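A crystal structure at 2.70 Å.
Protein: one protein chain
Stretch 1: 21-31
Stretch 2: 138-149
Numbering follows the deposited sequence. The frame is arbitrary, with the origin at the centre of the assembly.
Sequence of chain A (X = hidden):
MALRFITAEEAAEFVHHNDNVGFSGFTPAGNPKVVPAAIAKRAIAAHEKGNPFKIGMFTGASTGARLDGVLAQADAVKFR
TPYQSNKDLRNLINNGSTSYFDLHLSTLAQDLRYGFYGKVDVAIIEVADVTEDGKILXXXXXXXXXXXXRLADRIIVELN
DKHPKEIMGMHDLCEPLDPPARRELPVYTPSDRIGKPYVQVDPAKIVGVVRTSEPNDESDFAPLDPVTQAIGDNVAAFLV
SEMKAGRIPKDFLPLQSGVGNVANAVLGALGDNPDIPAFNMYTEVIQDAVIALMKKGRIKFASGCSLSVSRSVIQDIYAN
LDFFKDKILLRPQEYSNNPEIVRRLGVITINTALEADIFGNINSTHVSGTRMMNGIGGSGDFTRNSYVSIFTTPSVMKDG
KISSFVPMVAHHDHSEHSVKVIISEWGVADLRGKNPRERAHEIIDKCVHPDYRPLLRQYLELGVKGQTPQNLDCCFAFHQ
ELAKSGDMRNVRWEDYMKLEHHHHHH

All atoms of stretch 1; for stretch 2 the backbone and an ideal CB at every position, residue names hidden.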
# COMPACT_ATOMS: atom_id res chain seq x y z
N VAL A 21 -21.92 15.07 8.86
CA VAL A 21 -22.90 14.40 8.02
C VAL A 21 -22.27 13.42 7.05
O VAL A 21 -21.26 13.71 6.40
CB VAL A 21 -23.74 15.43 7.23
CG1 VAL A 21 -24.91 14.74 6.56
CG2 VAL A 21 -24.24 16.53 8.16
N GLY A 22 -22.88 12.24 6.96
CA GLY A 22 -22.41 11.22 6.03
C GLY A 22 -23.45 11.13 4.94
O GLY A 22 -24.65 11.13 5.21
N PHE A 23 -23.00 11.06 3.69
CA PHE A 23 -23.91 10.97 2.56
C PHE A 23 -23.78 9.62 1.85
O PHE A 23 -22.71 9.04 1.78
CB PHE A 23 -23.63 12.11 1.58
CG PHE A 23 -23.53 13.46 2.23
CD1 PHE A 23 -22.35 13.87 2.84
CD2 PHE A 23 -24.61 14.34 2.23
CE1 PHE A 23 -22.24 15.13 3.44
CE2 PHE A 23 -24.51 15.60 2.81
CZ PHE A 23 -23.32 15.99 3.42
N SER A 24 -24.88 9.13 1.31
CA SER A 24 -24.90 7.85 0.60
C SER A 24 -24.34 8.00 -0.82
O SER A 24 -24.03 9.11 -1.27
CB SER A 24 -26.32 7.32 0.51
OG SER A 24 -27.13 8.15 -0.32
N GLY A 25 -24.22 6.88 -1.52
CA GLY A 25 -23.73 6.91 -2.89
C GLY A 25 -22.23 6.84 -3.10
O GLY A 25 -21.45 6.89 -2.16
N PHE A 26 -21.84 6.71 -4.36
CA PHE A 26 -20.44 6.66 -4.76
C PHE A 26 -20.45 7.35 -6.12
O PHE A 26 -21.00 6.81 -7.08
CB PHE A 26 -19.99 5.21 -4.90
CG PHE A 26 -18.50 5.05 -4.98
CD1 PHE A 26 -17.71 5.23 -3.85
CD2 PHE A 26 -17.90 4.70 -6.18
CE1 PHE A 26 -16.33 5.06 -3.92
CE2 PHE A 26 -16.54 4.53 -6.27
CZ PHE A 26 -15.74 4.70 -5.15
N THR A 27 -19.82 8.52 -6.18
CA THR A 27 -19.81 9.37 -7.37
C THR A 27 -21.23 9.92 -7.29
O THR A 27 -22.02 9.44 -6.48
CB THR A 27 -19.65 8.61 -8.72
OG1 THR A 27 -20.91 8.07 -9.13
CG2 THR A 27 -18.62 7.50 -8.60
N PRO A 28 -21.58 10.93 -8.10
CA PRO A 28 -22.94 11.46 -8.03
C PRO A 28 -23.99 10.37 -7.84
O PRO A 28 -24.96 10.55 -7.10
CB PRO A 28 -23.09 12.18 -9.36
CG PRO A 28 -21.74 12.73 -9.57
CD PRO A 28 -20.83 11.57 -9.20
N ALA A 29 -23.79 9.23 -8.49
CA ALA A 29 -24.72 8.10 -8.40
C ALA A 29 -24.98 7.65 -6.95
O ALA A 29 -24.03 7.39 -6.19
CB ALA A 29 -24.19 6.92 -9.23
N GLY A 30 -26.26 7.58 -6.57
CA GLY A 30 -26.63 7.15 -5.23
C GLY A 30 -26.58 8.22 -4.15
O GLY A 30 -26.79 7.93 -2.98
N ASN A 31 -26.30 9.45 -4.55
CA ASN A 31 -26.20 10.58 -3.63
C ASN A 31 -27.47 11.42 -3.54
O ASN A 31 -28.21 11.54 -4.52
CB ASN A 31 -25.06 11.50 -4.07
CG ASN A 31 -23.74 11.11 -3.48
OD1 ASN A 31 -23.41 11.46 -2.35
ND2 ASN A 31 -22.96 10.36 -4.24
N UNK A 138 -30.79 1.10 -1.61
CA UNK A 138 -29.97 2.13 -2.25
C UNK A 138 -30.32 2.26 -3.73
O UNK A 138 -31.08 1.45 -4.26
CB UNK A 138 -28.48 1.81 -2.09
N UNK A 139 -29.75 3.26 -4.39
CA UNK A 139 -30.00 3.43 -5.80
C UNK A 139 -28.82 2.92 -6.61
O UNK A 139 -28.54 1.73 -6.63
CB UNK A 139 -30.28 4.90 -6.12
N UNK A 140 -28.10 3.83 -7.26
CA UNK A 140 -26.99 3.43 -8.12
C UNK A 140 -25.56 3.49 -7.55
O UNK A 140 -24.61 3.20 -8.27
CB UNK A 140 -27.03 4.31 -9.37
N UNK A 141 -25.42 3.87 -6.28
CA UNK A 141 -24.10 3.95 -5.68
C UNK A 141 -24.17 3.54 -4.23
O UNK A 141 -25.11 3.93 -3.55
CB UNK A 141 -23.52 5.36 -5.81
N UNK A 142 -23.21 2.76 -3.74
CA UNK A 142 -23.24 2.32 -2.34
C UNK A 142 -22.32 3.11 -1.40
O UNK A 142 -22.77 3.62 -0.38
CB UNK A 142 -22.86 0.84 -2.27
N UNK A 143 -21.04 3.19 -1.73
CA UNK A 143 -20.10 3.92 -0.91
C UNK A 143 -19.96 3.40 0.50
O UNK A 143 -19.56 2.25 0.71
CB UNK A 143 -20.51 5.39 -0.86
N UNK A 144 -20.26 4.25 1.48
CA UNK A 144 -20.18 3.89 2.89
C UNK A 144 -21.56 3.87 3.53
O UNK A 144 -21.70 4.04 4.73
CB UNK A 144 -19.27 4.86 3.64
N UNK A 145 -22.58 3.65 2.71
CA UNK A 145 -23.96 3.61 3.15
C UNK A 145 -24.23 2.84 4.44
O UNK A 145 -24.66 3.41 5.43
CB UNK A 145 -24.81 3.00 2.03
N UNK A 146 -23.97 1.52 4.44
CA UNK A 146 -24.23 0.76 5.67
C UNK A 146 -23.57 1.30 6.94
O UNK A 146 -24.15 1.21 8.02
CB UNK A 146 -23.77 -0.68 5.46
N UNK A 147 -22.39 1.87 6.81
CA UNK A 147 -21.70 2.39 7.97
C UNK A 147 -22.30 3.71 8.47
O UNK A 147 -22.46 3.88 9.68
CB UNK A 147 -20.22 2.58 7.64
N UNK A 148 -22.64 4.62 7.56
CA UNK A 148 -23.22 5.89 8.00
C UNK A 148 -24.62 5.70 8.59
O UNK A 148 -25.03 6.44 9.48
CB UNK A 148 -23.28 6.87 6.83
N UNK A 149 -25.35 4.72 8.08
CA UNK A 149 -26.69 4.43 8.57
C UNK A 149 -26.63 3.81 9.96
O UNK A 149 -27.51 4.03 10.80
CB UNK A 149 -27.42 3.50 7.60

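Position 138 has its CA-to-CB bond sideways and no atom of stretch 1 within 5.5 Å of the ideal CB. A phi of -64° admits many residues; the deposited one is Pro-138, which makes no contact.

Position 139 points toward the Gly-30 turn, its ideal CB 4.4 Å from Gly-30 CA. That leaves space for a small or medium side chain. It is Thr-139, rotamer p, whose OG1 comes to 3.0 Å from Gly-30 CA.

At 140 the bond runs sideways, with the ideal CB 3.9 Å from Ala-29 CB. Serine, threonine or a compact aliphatic would suit. Thr-140 places OG1 3.2 Å from Ala-29 CB and 3.4 Å from Gly-30 N.

Position 141 is the strictest. Its CB would lie 2.1 Å from Ala-29 O and 2.6 Å from Phe-26 N, two atoms already joined in a backbone hydrogen bond. Although phi and psi of -145° and 138° suit any residue but proline, only glycine avoids the collision. Gly-141 lets the backbones approach: its CA makes a CA-H...O contact of 3.5 Å with Ala-29 O, while its own O receives another from Gly-25 CA at 3.3 Å.

Position 142 turns away, with nothing of stretch 1 within 5.5 Å of the ideal CB, so many side chains would do, beta-branched ones included. Val-142, rotamer t, meets stretch 1 through its backbone, its O 3.7 Å from Gly-25 N.

Position 143 meets two demands. Positive phi favours glycine, and a CB would sit 2.2 Å from Gly-25 O. Gly-143 answers both, and its CA gives Gly-25 O a CA-H...O contact of 3.5 Å.

Position 144 precedes the helix. Serine, threonine, aspartate or asparagine is common at such an N-cap, but the sideways CB also allows a long aliphatic to reach back. Ile-144 does so, bringing CG1 to 4.4 Å from Phe-23 O.

At 145 the ideal CB lies 4.8 Å from Ser-24 CB, inviting a medium or long aliphatic. Leu-145 packs CD1 3.8 Å from Ser-24 CB.

Positions 146 and 147 are out of reach; a helix's first turn accepts proline at 146, and 147 could take many helix-compatible residues. Pro-146 and Thr-147 make no contact.

At 148 the CB points toward the strand, 4.5 Å from Gly-22 CA, where the missing side chain leaves room for a branched or long aliphatic. Ile-148 takes it: CD1 lies 3.8 Å from Gly-22 C and 3.4 Å from Phe-23 O. A CB on Gly-22 would clash with Ile-148 CG2.

Position 149 is equally free; Cys-149 makes no contact.

Stretch 2 (138-149) PTTGVGILPTIC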
# COMPACT_ATOMS: atom_id res chain seq x y z
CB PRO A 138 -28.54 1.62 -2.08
CG PRO A 138 -28.64 0.57 -1.03
CD PRO A 138 -29.97 -0.06 -1.27
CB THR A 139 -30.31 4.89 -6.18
OG1 THR A 139 -29.30 5.75 -5.63
CG2 THR A 139 -31.66 5.29 -5.64
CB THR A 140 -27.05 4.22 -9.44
OG1 THR A 140 -27.15 5.63 -9.15
CG2 THR A 140 -28.26 3.79 -10.26
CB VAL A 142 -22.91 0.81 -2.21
CG1 VAL A 142 -23.10 0.36 -0.76
CG2 VAL A 142 -23.82 0.00 -3.14
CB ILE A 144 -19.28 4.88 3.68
CG1 ILE A 144 -19.92 6.27 3.69
CG2 ILE A 144 -17.91 4.93 3.04
CD1 ILE A 144 -19.11 7.32 4.42
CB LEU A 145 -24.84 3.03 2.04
CG LEU A 145 -26.32 2.76 2.38
CD1 LEU A 145 -27.12 4.05 2.31
CD2 LEU A 145 -26.89 1.76 1.40
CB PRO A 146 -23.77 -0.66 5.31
CG PRO A 146 -22.79 -0.46 4.19
CD PRO A 146 -23.42 0.64 3.39
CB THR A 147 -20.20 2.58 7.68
OG1 THR A 147 -19.66 1.34 7.21
CG2 THR A 147 -19.46 3.02 8.95
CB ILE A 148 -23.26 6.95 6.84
CG1 ILE A 148 -23.99 6.41 5.62
CG2 ILE A 148 -21.86 7.37 6.46
CD1 ILE A 148 -24.05 7.39 4.47
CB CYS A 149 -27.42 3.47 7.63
SG CYS A 149 -28.03 4.22 6.11
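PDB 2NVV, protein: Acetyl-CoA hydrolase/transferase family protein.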